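Local atomic coordinates of Tat-secreted protein Rv2525c (Mycobacterium tuberculosis, PDB entry 4PMQ), a protein that probably acts as a peptidoglycan hydrolase with glycosidase activity and shows esterase activity toward p-nitrophenyl esters in vitro. Residues S18-A22 and A23-G27; R53-G57 and N58-I62; V140-N143 and S144-D148; N120-V123 and P124-S128; S72-D75 and W76-G79. All blocks are in the same frame, centred on the assembly; numbering follows the deposited sequence. Where two conformers were deposited one is given.

Interaction 1: S18-A22 and A23-G27; sequences SQIRA and AGAVG
Ala23 and Ile20 carry most of this local contact, with Ala25 next. They sit where helix 17-22 ends and the chain turns toward strand 27-31. Ala23 N donates to Gln19 O at 3.0 Å, the last ordinary turn of the helix. Its methyl lies over the end of that turn, with Ala23 CB 3.5 Å from Ile20 O. The next residue, Gly24, has positive phi (93°), and its N bonds to Arg21 O at 3.0 Å. Ala25 N reaches further back, to Ile20 O at 3.4 Å, in a weak bond. Together these two backward bonds form a Schellman motif, which reverses the chain at the helix C-terminus. The reversal brings the Ala25 methyl beside Ile20, where Ile20 CG2 meets Ala25 CB at 3.9 Å. Ile20 CG2 stands anti to the backbone N, and this turns the branch to the side where Ala25 and Gly27 O lie. Ile20 also packs on Tyr10, Ile15 and Leu60, while Ala25 touches Thr6 and Leu8 of strand 6-9. On the more exposed flank a water donates to both Arg21 O (2.9 Å) and Ala25 O (2.7 Å), tying the two carbonyls across the turn.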
loop_
_atom_site.group_PDB
_atom_site.type_symbol
_atom_site.label_atom_id
_atom_site.label_comp_id
_atom_site.label_asym_id
_atom_site.label_seq_id
_atom_site.Cartn_x
_atom_site.Cartn_y
_atom_site.Cartn_z
ATOM N N SER A 18 12.387 -8.161 -14.680
ATOM C CA SER A 18 13.146 -7.573 -15.790
ATOM C C SER A 18 12.308 -6.537 -16.549
ATOM O O SER A 18 12.853 -5.528 -17.017
ATOM C CB SER A 18 13.632 -8.652 -16.755
ATOM O OG SER A 18 12.544 -9.396 -17.274
ATOM N N GLN A 19 10.966 -6.754 -16.622
ATOM C CA GLN A 19 10.116 -5.768 -17.302
ATOM C C GLN A 19 9.853 -4.544 -16.407
ATOM O O GLN A 19 9.768 -3.432 -16.937
ATOM C CB GLN A 19 8.818 -6.386 -17.810
ATOM C CG GLN A 19 9.130 -7.417 -18.911
ATOM C CD GLN A 19 7.885 -8.022 -19.519
ATOM O OE1 GLN A 19 7.056 -8.607 -18.835
ATOM N NE2 GLN A 19 7.752 -7.940 -20.829
ATOM N N ILE A 20 9.750 -4.720 -15.066
ATOM C CA ILE A 20 9.591 -3.565 -14.169
ATOM C C ILE A 20 10.832 -2.680 -14.338
ATOM O O ILE A 20 10.715 -1.478 -14.543
ATOM C CB ILE A 20 9.402 -4.013 -12.706
ATOM C CG1 ILE A 20 8.040 -4.721 -12.567
ATOM C CG2 ILE A 20 9.564 -2.827 -11.712
ATOM C CD1 ILE A 20 8.017 -5.748 -11.558
ATOM N N ARG A 21 12.018 -3.307 -14.277
ATOM C CA ARG A 21 13.270 -2.595 -14.421
ATOM C C ARG A 21 13.354 -1.920 -15.811
ATOM O O ARG A 21 13.656 -0.724 -15.872
ATOM C CB ARG A 21 14.421 -3.550 -14.189
ATOM C CG ARG A 21 15.797 -2.889 -14.175
ATOM C CD ARG A 21 16.872 -3.910 -13.857
ATOM N NE ARG A 21 16.949 -4.959 -14.873
ATOM C CZ ARG A 21 17.682 -6.066 -14.763
ATOM N NH1 ARG A 21 18.442 -6.266 -13.689
ATOM N NH2 ARG A 21 17.674 -6.973 -15.732
ATOM N N ALA A 22 12.953 -2.632 -16.890
ATOM C CA ALA A 22 12.978 -2.074 -18.256
ATOM C C ALA A 22 12.067 -0.847 -18.410
ATOM O O ALA A 22 12.368 0.044 -19.233
ATOM C CB ALA A 22 12.586 -3.145 -19.278
ATOM N N ALA A 23 10.976 -0.790 -17.612
ATOM C CA ALA A 23 10.015 0.321 -17.641
ATOM C C ALA A 23 10.537 1.561 -16.896
ATOM O O ALA A 23 9.877 2.600 -16.894
ATOM C CB ALA A 23 8.690 -0.129 -17.036
ATOM N N GLY A 24 11.706 1.455 -16.265
ATOM C CA GLY A 24 12.287 2.610 -15.594
ATOM C C GLY A 24 11.958 2.744 -14.123
ATOM O O GLY A 24 12.371 3.715 -13.499
ATOM N N ALA A 25 11.258 1.759 -13.546
ATOM C CA ALA A 25 10.944 1.800 -12.123
ATOM C C ALA A 25 12.073 1.191 -11.300
ATOM O O ALA A 25 12.800 0.325 -11.789
ATOM C CB ALA A 25 9.650 1.060 -11.851
ATOM N N VAL A 26 12.210 1.625 -10.044
ATOM C CA VAL A 26 13.249 1.057 -9.170
ATOM C C VAL A 26 12.661 -0.055 -8.262
ATOM O O VAL A 26 13.384 -0.625 -7.434
ATOM C CB VAL A 26 14.041 2.106 -8.331
ATOM C CG1 VAL A 26 14.846 3.058 -9.216
ATOM C CG2 VAL A 26 13.136 2.871 -7.373
ATOM N N GLY A 27 11.379 -0.340 -8.412
ATOM C CA GLY A 27 10.729 -1.373 -7.622
ATOM C C GLY A 27 9.226 -1.361 -7.732
ATOM O O GLY A 27 8.659 -0.685 -8.598
HETATM O O HOH W 1 14.762 0.648 -13.611
#

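Interaction 2: R53-G57 and N58-I62; sequences RDLSG and NGLKI
Leu55 and Leu60 are tied through the backbone where helix 49-57 closes in a Schellman motif, with Gly59 as its C-prime residue at positive phi (70°). Leu60 N bonds to Leu55 O at 2.9 Å, and Gly59 N bonds to Ser56 O at 3.0 Å. Leu55 O also accepts from Asn58 N, and its two donors come from opposite faces of the carbonyl plane. Asn58 CG lies beside its own backbone N (chi1 -78°), which folds the amide back to Asp54 O. Its ND2 gives a straight bond to Asp54 O at 2.8 Å (166°), with the acceptor in the amide plane. The Asp54 carboxylate stands almost perpendicular to that amide, and its OD2 bonds instead to Ala17 N. On the inner side Leu55 and Leu60 cross at about a right angle, CD2 to CD1 at 3.8 Å. Leu55 CB meets Ile62 CD1, also at 3.8 Å. The motif joins helix 49-57 to strand 61-66 in a beta-alpha-beta unit. Asn58 thus serves Asp54 O with its side-chain amide and, weakly, with its backbone N, limiting the rotation of that amide, while the leucines and Ile62 close the apolar side.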
loop_
_atom_site.group_PDB
_atom_site.type_symbol
_atom_site.label_atom_id
_atom_site.label_comp_id
_atom_site.label_asym_id
_atom_site.label_seq_id
_atom_site.Cartn_x
_atom_site.Cartn_y
_atom_site.Cartn_z
ATOM N N ARG A 53 11.451 -12.912 -4.808
ATOM C CA ARG A 53 12.826 -13.327 -5.109
ATOM C C ARG A 53 13.276 -12.797 -6.493
ATOM O O ARG A 53 14.423 -12.356 -6.651
ATOM C CB ARG A 53 12.938 -14.846 -5.019
ATOM C CG ARG A 53 12.943 -15.307 -3.562
ATOM C CD ARG A 53 13.366 -16.766 -3.408
ATOM N NE ARG A 53 14.707 -17.006 -3.952
ATOM C CZ ARG A 53 15.841 -16.809 -3.282
ATOM N NH1 ARG A 53 15.816 -16.386 -2.024
ATOM N NH2 ARG A 53 17.008 -17.055 -3.860
ATOM N N ASP A 54 12.331 -12.712 -7.429
ATOM C CA ASP A 54 12.586 -12.196 -8.784
ATOM C C ASP A 54 12.876 -10.699 -8.714
ATOM O O ASP A 54 13.869 -10.230 -9.300
ATOM C CB ASP A 54 11.384 -12.474 -9.701
ATOM C CG ASP A 54 11.583 -12.008 -11.140
ATOM O OD1 ASP A 54 12.735 -12.021 -11.618
ATOM O OD2 ASP A 54 10.587 -11.632 -11.782
ATOM N N LEU A 55 12.028 -9.952 -7.975
ATOM C CA LEU A 55 12.234 -8.501 -7.817
ATOM C C LEU A 55 13.586 -8.200 -7.146
ATOM O O LEU A 55 14.395 -7.452 -7.708
ATOM C CB LEU A 55 11.095 -7.866 -6.992
ATOM C CG LEU A 55 9.726 -7.887 -7.652
ATOM C CD1 LEU A 55 8.616 -7.534 -6.674
ATOM C CD2 LEU A 55 9.691 -6.916 -8.799
ATOM N N SER A 56 13.836 -8.773 -5.951
ATOM C CA SER A 56 15.088 -8.556 -5.218
ATOM C C SER A 56 16.297 -8.984 -6.053
ATOM O O SER A 56 17.336 -8.306 -6.051
ATOM C CB SER A 56 15.081 -9.309 -3.892
ATOM O OG SER A 56 14.149 -8.748 -2.986
ATOM N N GLY A 57 16.148 -10.097 -6.782
ATOM C CA GLY A 57 17.202 -10.643 -7.644
ATOM C C GLY A 57 17.676 -9.686 -8.726
ATOM O O GLY A 57 18.854 -9.691 -9.102
ATOM N N ASN A 58 16.765 -8.835 -9.213
ATOM C CA ASN A 58 17.027 -7.852 -10.254
ATOM C C ASN A 58 17.354 -6.479 -9.661
ATOM O O ASN A 58 17.324 -5.476 -10.390
ATOM C CB ASN A 58 15.823 -7.766 -11.202
ATOM C CG ASN A 58 15.793 -8.913 -12.175
ATOM O OD1 ASN A 58 16.262 -8.791 -13.309
ATOM N ND2 ASN A 58 15.318 -10.077 -11.726
ATOM N N GLY A 59 17.662 -6.452 -8.350
ATOM C CA GLY A 59 18.044 -5.247 -7.617
ATOM C C GLY A 59 16.889 -4.284 -7.423
ATOM O O GLY A 59 17.112 -3.081 -7.237
ATOM N N LEU A 60 15.646 -4.796 -7.495
ATOM C CA LEU A 60 14.473 -3.924 -7.354
ATOM C C LEU A 60 14.002 -3.841 -5.898
ATOM O O LEU A 60 14.172 -4.805 -5.134
ATOM C CB LEU A 60 13.313 -4.373 -8.262
ATOM C CG LEU A 60 13.562 -4.282 -9.761
ATOM C CD1 LEU A 60 12.412 -4.921 -10.530
ATOM C CD2 LEU A 60 13.706 -2.808 -10.218
ATOM N N LYS A 61 13.402 -2.684 -5.525
ATOM C CA LYS A 61 12.853 -2.457 -4.194
ATOM C C LYS A 61 11.485 -3.080 -4.078
ATOM O O LYS A 61 10.726 -3.103 -5.058
ATOM C CB LYS A 61 12.740 -0.944 -3.872
ATOM C CG LYS A 61 14.070 -0.212 -3.853
ATOM C CD LYS A 61 14.946 -0.718 -2.727
ATOM C CE LYS A 61 16.298 -0.065 -2.680
ATOM N NZ LYS A 61 17.096 -0.622 -1.562
ATOM N N ILE A 62 11.130 -3.552 -2.881
ATOM C CA ILE A 62 9.781 -4.080 -2.664
ATOM C C ILE A 62 9.178 -3.339 -1.503
ATOM O O ILE A 62 9.867 -3.111 -0.500
ATOM C CB ILE A 62 9.772 -5.621 -2.389
ATOM C CG1 ILE A 62 10.565 -6.388 -3.476
ATOM C CG2 ILE A 62 8.312 -6.171 -2.255
ATOM C CD1 ILE A 62 10.905 -7.865 -3.150
HETATM O O HOH W 2 14.400 -5.949 -2.570
#

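Interaction 3: V140-N143 and S144-D148; sequences VYAN and SKTID
Asn143 and Thr146 meet nearly at right angles, the amide oxygen of one lying against the hydroxyl and backbone N of the other. Thr146 N gives Asn143 OD1 a bond of 2.8 Å, almost in line with the side-chain C=O. Thr146 OG1 donates to the same oxygen at 3.0 Å, but from above the amide plane. These donors, together with Trp164 O, which accepts from Asn143 ND2, restrict the rotation of the amide. Asn143 CG lies between its backbone N and carbonyl carbon (chi1 62°), which swings OD1 back over the first turn. This is an N-cap: Asn143 closes the start of helix 144-153 where the chain leaves strand 138-142, in the beta-alpha-beta unit that runs on to strand 158-161. The Thr146 hydroxyl has a second partner, a water that donates to OG1 at 3.1 Å and accepts from Asn143 N at 2.9 Å. The methyl of Thr146 is turned to the strand, where CG2 touches Ala142 CB at 3.7 Å. Ile147 is held through its backbone, with N donating to Asn143 O at 3.0 Å. Its side chain reaches back along the strand end, placing CD1 3.5 Å from Ala142 O, and packs on Phe159 and Gln161.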
loop_
_atom_site.group_PDB
_atom_site.type_symbol
_atom_site.label_atom_id
_atom_site.label_comp_id
_atom_site.label_asym_id
_atom_site.label_seq_id
_atom_site.Cartn_x
_atom_site.Cartn_y
_atom_site.Cartn_z
ATOM N N VAL A 140 0.054 3.897 5.885
ATOM C CA VAL A 140 -1.288 4.317 5.508
ATOM C C VAL A 140 -1.277 4.843 4.081
ATOM O O VAL A 140 -0.561 5.812 3.810
ATOM C CB VAL A 140 -1.861 5.409 6.482
ATOM C CG1 VAL A 140 -3.340 5.704 6.169
ATOM C CG2 VAL A 140 -1.720 4.984 7.949
ATOM N N TYR A 141 -2.115 4.240 3.199
ATOM C CA TYR A 141 -2.364 4.708 1.833
ATOM C C TYR A 141 -3.655 5.505 1.934
ATOM O O TYR A 141 -4.701 4.937 2.250
ATOM C CB TYR A 141 -2.487 3.528 0.840
ATOM C CG TYR A 141 -3.077 3.878 -0.515
ATOM C CD1 TYR A 141 -2.314 4.535 -1.490
ATOM C CD2 TYR A 141 -4.378 3.510 -0.847
ATOM C CE1 TYR A 141 -2.827 4.776 -2.767
ATOM C CE2 TYR A 141 -4.923 3.809 -2.096
ATOM C CZ TYR A 141 -4.139 4.424 -3.059
ATOM O OH TYR A 141 -4.680 4.641 -4.302
ATOM N N ALA A 142 -3.588 6.816 1.738
ATOM C CA ALA A 142 -4.776 7.664 1.900
ATOM C C ALA A 142 -4.549 8.969 1.170
ATOM O O ALA A 142 -3.392 9.243 0.799
ATOM C CB ALA A 142 -5.009 7.941 3.391
ATOM N N ASN A 143 -5.600 9.828 1.065
ATOM C CA ASN A 143 -5.383 11.154 0.466
ATOM C C ASN A 143 -4.631 12.046 1.505
ATOM O O ASN A 143 -4.398 11.624 2.666
ATOM C CB ASN A 143 -6.695 11.782 0.015
ATOM C CG ASN A 143 -7.674 12.025 1.140
ATOM O OD1 ASN A 143 -7.297 12.351 2.284
ATOM N ND2 ASN A 143 -8.964 12.002 0.830
ATOM N N SER A 144 -4.189 13.233 1.075
ATOM C CA SER A 144 -3.372 14.088 1.936
ATOM C C SER A 144 -4.126 14.612 3.157
ATOM O O SER A 144 -3.485 14.828 4.192
ATOM C CB SER A 144 -2.772 15.238 1.137
ATOM O OG SER A 144 -3.782 16.078 0.633
ATOM N N LYS A 145 -5.463 14.789 3.046
ATOM C CA LYS A 145 -6.299 15.221 4.173
ATOM C C LYS A 145 -6.288 14.157 5.280
ATOM O O LYS A 145 -6.164 14.483 6.474
ATOM C CB LYS A 145 -7.735 15.478 3.696
ATOM C CG LYS A 145 -8.634 16.039 4.799
ATOM C CD LYS A 145 -9.975 16.520 4.257
ATOM C CE LYS A 145 -10.669 17.518 5.162
ATOM N NZ LYS A 145 -9.805 18.667 5.561
ATOM N N THR A 146 -6.443 12.897 4.880
ATOM C CA THR A 146 -6.487 11.759 5.805
ATOM C C THR A 146 -5.093 11.535 6.418
ATOM O O THR A 146 -4.975 11.241 7.620
ATOM C CB THR A 146 -7.053 10.517 5.076
ATOM O OG1 THR A 146 -8.369 10.826 4.587
ATOM C CG2 THR A 146 -7.171 9.300 6.026
ATOM N N ILE A 147 -4.043 11.685 5.594
ATOM C CA ILE A 147 -2.675 11.595 6.087
ATOM C C ILE A 147 -2.487 12.658 7.171
ATOM O O ILE A 147 -1.975 12.347 8.249
ATOM C CB ILE A 147 -1.645 11.745 4.944
ATOM C CG1 ILE A 147 -1.608 10.450 4.089
ATOM C CG2 ILE A 147 -0.248 12.066 5.500
ATOM C CD1 ILE A 147 -0.855 10.669 2.768
ATOM N N ASP A 148 -2.976 13.895 6.922
ATOM C CA ASP A 148 -2.765 14.933 7.937
ATOM C C ASP A 148 -3.480 14.598 9.250
ATOM O O ASP A 148 -2.921 14.789 10.342
ATOM C CB ASP A 148 -3.194 16.319 7.450
ATOM C CG ASP A 148 -2.364 17.331 8.198
ATOM O OD1 ASP A 148 -1.197 17.541 7.802
ATOM O OD2 ASP A 148 -2.847 17.853 9.236
HETATM O O HOH W 3 -8.094 8.840 2.261
#

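Interaction 4: N120-V123 and P124-S128; sequences NQIV and PYLRS
Val123 and Pro124 make the tight part of this contact, within helix 115-133. Val123 CB lies only 3.4 Å from Pro124 CD, closer than usual for two carbons. The proline ring fills the place of a backbone N-H, and its CG lies 3.5 Å from Asn120 O. Pro124 N thus makes no bond to the turn before. The helix is kinked here and has a wider pi-type turn at 120-122. Past the proline the usual ladder resumes. Tyr125 N donates to Gln121 O, Leu126 N to Ile122 O at 2.8 Å and Arg127 N to Val123 O at 2.8 Å. The helix crosses from strand 105-108 to strand 138-142 in a beta-alpha-beta unit of the TIM-barrel-like fold. Its buried side carries Ile122 and Leu126, which lie side by side and point the same way, CG2 to CD1 at 3.7 Å. Tyr125 is buried as well; it packs on His86 of helix 79-96, and its OH bonds to Trp129 NE1. The outer side is more exposed and polar. Arg127 runs extended from CG to NE alongside Val123, and its guanidinium lies flat over the methyl. Val123 CG1 sits under the centre of one face, 3.5 Å from Arg127 CZ. The CB of exposed Asn120 points away from 124-128, and its ND2 is bonded to Glu116 OE2.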
loop_
_atom_site.group_PDB
_atom_site.type_symbol
_atom_site.label_atom_id
_atom_site.label_comp_id
_atom_site.label_asym_id
_atom_site.label_seq_id
_atom_site.Cartn_x
_atom_site.Cartn_y
_atom_site.Cartn_z
ATOM N N ASN A 120 -14.623 7.925 13.592
ATOM C CA ASN A 120 -15.446 6.814 14.069
ATOM C C ASN A 120 -15.023 5.440 13.567
ATOM O O ASN A 120 -15.306 4.441 14.253
ATOM C CB ASN A 120 -16.900 7.054 13.700
ATOM C CG ASN A 120 -17.534 8.240 14.410
ATOM O OD1 ASN A 120 -17.127 8.609 15.520
ATOM N ND2 ASN A 120 -18.648 8.765 13.841
ATOM N N GLN A 121 -14.432 5.366 12.369
ATOM C CA GLN A 121 -14.102 4.057 11.777
ATOM C C GLN A 121 -12.603 3.890 11.464
ATOM O O GLN A 121 -11.999 2.864 11.811
ATOM C CB GLN A 121 -14.926 3.864 10.491
ATOM C CG GLN A 121 -16.457 3.772 10.788
ATOM C CD GLN A 121 -17.339 3.858 9.556
ATOM O OE1 GLN A 121 -17.636 4.951 9.058
ATOM N NE2 GLN A 121 -17.852 2.709 9.079
ATOM N N ILE A 122 -11.999 4.867 10.783
ATOM C CA ILE A 122 -10.587 4.720 10.357
ATOM C C ILE A 122 -9.618 4.724 11.558
ATOM O O ILE A 122 -8.683 3.935 11.547
ATOM C CB ILE A 122 -10.203 5.794 9.310
ATOM C CG1 ILE A 122 -11.075 5.585 8.058
ATOM C CG2 ILE A 122 -8.691 5.680 8.969
ATOM C CD1 ILE A 122 -10.988 6.760 7.035
ATOM N N VAL A 123 -9.852 5.574 12.572
ATOM C CA VAL A 123 -8.976 5.612 13.749
ATOM C C VAL A 123 -8.983 4.189 14.419
ATOM O O VAL A 123 -7.904 3.589 14.503
ATOM C CB VAL A 123 -9.360 6.755 14.726
ATOM C CG1 VAL A 123 -8.704 6.573 16.093
ATOM C CG2 VAL A 123 -8.973 8.110 14.126
ATOM N N PRO A 124 -10.129 3.578 14.797
ATOM C CA PRO A 124 -10.018 2.239 15.412
ATOM C C PRO A 124 -9.411 1.227 14.431
ATOM O O PRO A 124 -8.710 0.304 14.867
ATOM C CB PRO A 124 -11.445 1.880 15.808
ATOM C CG PRO A 124 -12.331 2.894 15.185
ATOM C CD PRO A 124 -11.511 4.103 14.856
ATOM N N TYR A 125 -9.716 1.371 13.097
ATOM C CA TYR A 125 -9.169 0.449 12.082
ATOM C C TYR A 125 -7.620 0.483 12.098
ATOM O O TYR A 125 -6.960 -0.558 12.268
ATOM C CB TYR A 125 -9.691 0.820 10.675
ATOM C CG TYR A 125 -9.130 -0.063 9.582
ATOM C CD1 TYR A 125 -9.524 -1.395 9.465
ATOM C CD2 TYR A 125 -8.214 0.433 8.654
ATOM C CE1 TYR A 125 -9.006 -2.220 8.474
ATOM C CE2 TYR A 125 -7.679 -0.391 7.658
ATOM C CZ TYR A 125 -8.063 -1.724 7.586
ATOM O OH TYR A 125 -7.541 -2.566 6.632
ATOM N N LEU A 126 -7.059 1.697 11.997
ATOM C CA LEU A 126 -5.602 1.894 11.975
ATOM C C LEU A 126 -4.951 1.569 13.343
ATOM O O LEU A 126 -3.824 1.048 13.373
ATOM C CB LEU A 126 -5.241 3.310 11.504
ATOM C CG LEU A 126 -5.531 3.624 10.022
ATOM C CD1 LEU A 126 -5.141 5.055 9.680
ATOM C CD2 LEU A 126 -4.827 2.636 9.057
ATOM N N ARG A 127 -5.665 1.837 14.468
ATOM C CA ARG A 127 -5.134 1.478 15.791
ATOM C C ARG A 127 -5.034 -0.077 15.875
ATOM O O ARG A 127 -4.069 -0.583 16.462
ATOM C CB ARG A 127 -5.974 2.057 16.923
ATOM C CG ARG A 127 -5.812 3.567 17.079
ATOM C CD ARG A 127 -6.626 4.081 18.251
ATOM N NE ARG A 127 -6.351 5.492 18.541
ATOM C CZ ARG A 127 -7.160 6.292 19.220
ATOM N NH1 ARG A 127 -8.326 5.842 19.668
ATOM N NH2 ARG A 127 -6.834 7.564 19.416
ATOM N N SER A 128 -6.009 -0.824 15.270
ATOM C CA SER A 128 -5.915 -2.301 15.243
ATOM C C SER A 128 -4.696 -2.752 14.466
ATOM O O SER A 128 -4.003 -3.679 14.905
ATOM C CB SER A 128 -7.166 -2.922 14.642
ATOM O OG SER A 128 -8.191 -2.915 15.613
#

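Interaction 5: S72-D75 and W76-G79; sequences STAD and WLGG
Asp75 O and Gly78 N are joined by a water, which donates to the carbonyl at 2.9 Å and accepts from the amide at 2.8 Å. Residues 74-77 form a type I beta turn in the loop between strand 61-66 and helix 79-96 of the TIM-barrel-like fold. One direct hydrogen bond spans it: Leu77 N reaches Ala74 O at 3.3 Å, from above the carbonyl plane. The Ala74 methyl touches both Trp76 and Leu77. It meets the pyrrole part of the indole obliquely, with Ala74 CB 3.5 Å from Trp76 NE1. Ala74 CB is also 4.1 Å from Leu77 CG. Trp76 CG sits between its backbone N and carbonyl carbon (chi1 56°), which folds the indole back toward Ala74. The indole N-H bonds to Asp111 OD2, fixing that edge of the ring. Ile122 of helix 115-133 packs on the indole, while Tyr125 lies against Trp76 CA and CB. The buried Asp75 carboxylate is held at both oxygens, OD1 by Gly69 N and OD2 by Tyr68 N. Leu77 CD2 rests over one face of the indole, near the rim, while Leu77 CD1 touches Ser72 O at 3.3 Å.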
loop_
_atom_site.group_PDB
_atom_site.type_symbol
_atom_site.label_atom_id
_atom_site.label_comp_id
_atom_site.label_asym_id
_atom_site.label_seq_id
_atom_site.Cartn_x
_atom_site.Cartn_y
_atom_site.Cartn_z
ATOM N N SER A 72 -18.279 -0.363 -0.885
ATOM C CA SER A 72 -19.235 -0.838 0.106
ATOM C C SER A 72 -18.617 -1.891 1.042
ATOM O O SER A 72 -19.178 -2.159 2.101
ATOM C CB SER A 72 -20.491 -1.381 -0.575
ATOM O OG SER A 72 -20.218 -2.596 -1.255
ATOM N N THR A 73 -17.491 -2.513 0.630
ATOM C CA THR A 73 -16.752 -3.499 1.432
ATOM C C THR A 73 -15.335 -2.955 1.782
ATOM O O THR A 73 -14.458 -3.752 2.123
ATOM C CB THR A 73 -16.686 -4.862 0.734
ATOM O OG1 THR A 73 -15.914 -4.713 -0.463
ATOM C CG2 THR A 73 -18.091 -5.435 0.415
ATOM N N ALA A 74 -15.121 -1.607 1.766
ATOM C CA ALA A 74 -13.809 -1.062 2.149
ATOM C C ALA A 74 -13.390 -1.641 3.491
ATOM O O ALA A 74 -14.245 -1.813 4.379
ATOM C CB ALA A 74 -13.857 0.463 2.217
ATOM N N ASP A 75 -12.094 -1.991 3.625
ATOM C CA ASP A 75 -11.598 -2.662 4.815
ATOM C C ASP A 75 -11.856 -1.897 6.100
ATOM O O ASP A 75 -12.127 -2.523 7.132
ATOM C CB ASP A 75 -10.089 -2.939 4.702
ATOM C CG ASP A 75 -9.719 -3.772 3.490
ATOM O OD1 ASP A 75 -10.501 -4.680 3.135
ATOM O OD2 ASP A 75 -8.631 -3.545 2.933
ATOM N N TRP A 76 -11.745 -0.552 6.054
ATOM C CA TRP A 76 -11.839 0.253 7.284
ATOM C C TRP A 76 -13.283 0.444 7.813
ATOM O O TRP A 76 -13.445 0.927 8.930
ATOM C CB TRP A 76 -11.200 1.628 7.012
ATOM C CG TRP A 76 -11.803 2.340 5.842
ATOM C CD1 TRP A 76 -11.395 2.293 4.534
ATOM C CD2 TRP A 76 -12.911 3.239 5.889
ATOM N NE1 TRP A 76 -12.181 3.132 3.769
ATOM C CE2 TRP A 76 -13.114 3.728 4.580
ATOM C CE3 TRP A 76 -13.746 3.698 6.922
ATOM C CZ2 TRP A 76 -14.091 4.684 4.290
ATOM C CZ3 TRP A 76 -14.699 4.653 6.629
ATOM C CH2 TRP A 76 -14.887 5.105 5.322
ATOM N N LEU A 77 -14.311 0.039 7.055
ATOM C CA LEU A 77 -15.683 0.251 7.528
ATOM C C LEU A 77 -15.961 -0.422 8.873
ATOM O O LEU A 77 -16.672 0.164 9.692
ATOM C CB LEU A 77 -16.716 -0.206 6.491
ATOM C CG LEU A 77 -16.729 0.611 5.189
ATOM C CD1 LEU A 77 -17.680 -0.027 4.179
ATOM C CD2 LEU A 77 -17.157 2.073 5.454
ATOM N N GLY A 78 -15.399 -1.613 9.085
ATOM C CA GLY A 78 -15.592 -2.388 10.315
ATOM C C GLY A 78 -14.768 -1.966 11.521
ATOM O O GLY A 78 -14.798 -2.646 12.556
ATOM N N GLY A 79 -14.043 -0.844 11.410
ATOM C CA GLY A 79 -13.272 -0.289 12.514
ATOM C C GLY A 79 -12.297 -1.263 13.161
ATOM O O GLY A 79 -11.560 -1.963 12.464
HETATM O O HOH W 4 -14.770 -3.604 7.254
#

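Interactions 1 and 2 are neighbours, with centres about 10 Å apart. Both end a helix with a Schellman motif before a strand of the same sheet. They meet through Ile20 against Leu55 and a probable hydrogen bond from Lys61 N to Val26 O. Interactions 4 and 5 form a second pair on the opposite side of the chain's centre, where Gln121 NE2 probably bonds to Leu77 O. Interaction 3 is the most buried and starts a helix instead of ending one, with a side-chain cap. It touches interaction 4 through Val140 and Leu126. The other four are partly buried, each with an apolar inner side and an exposed flank.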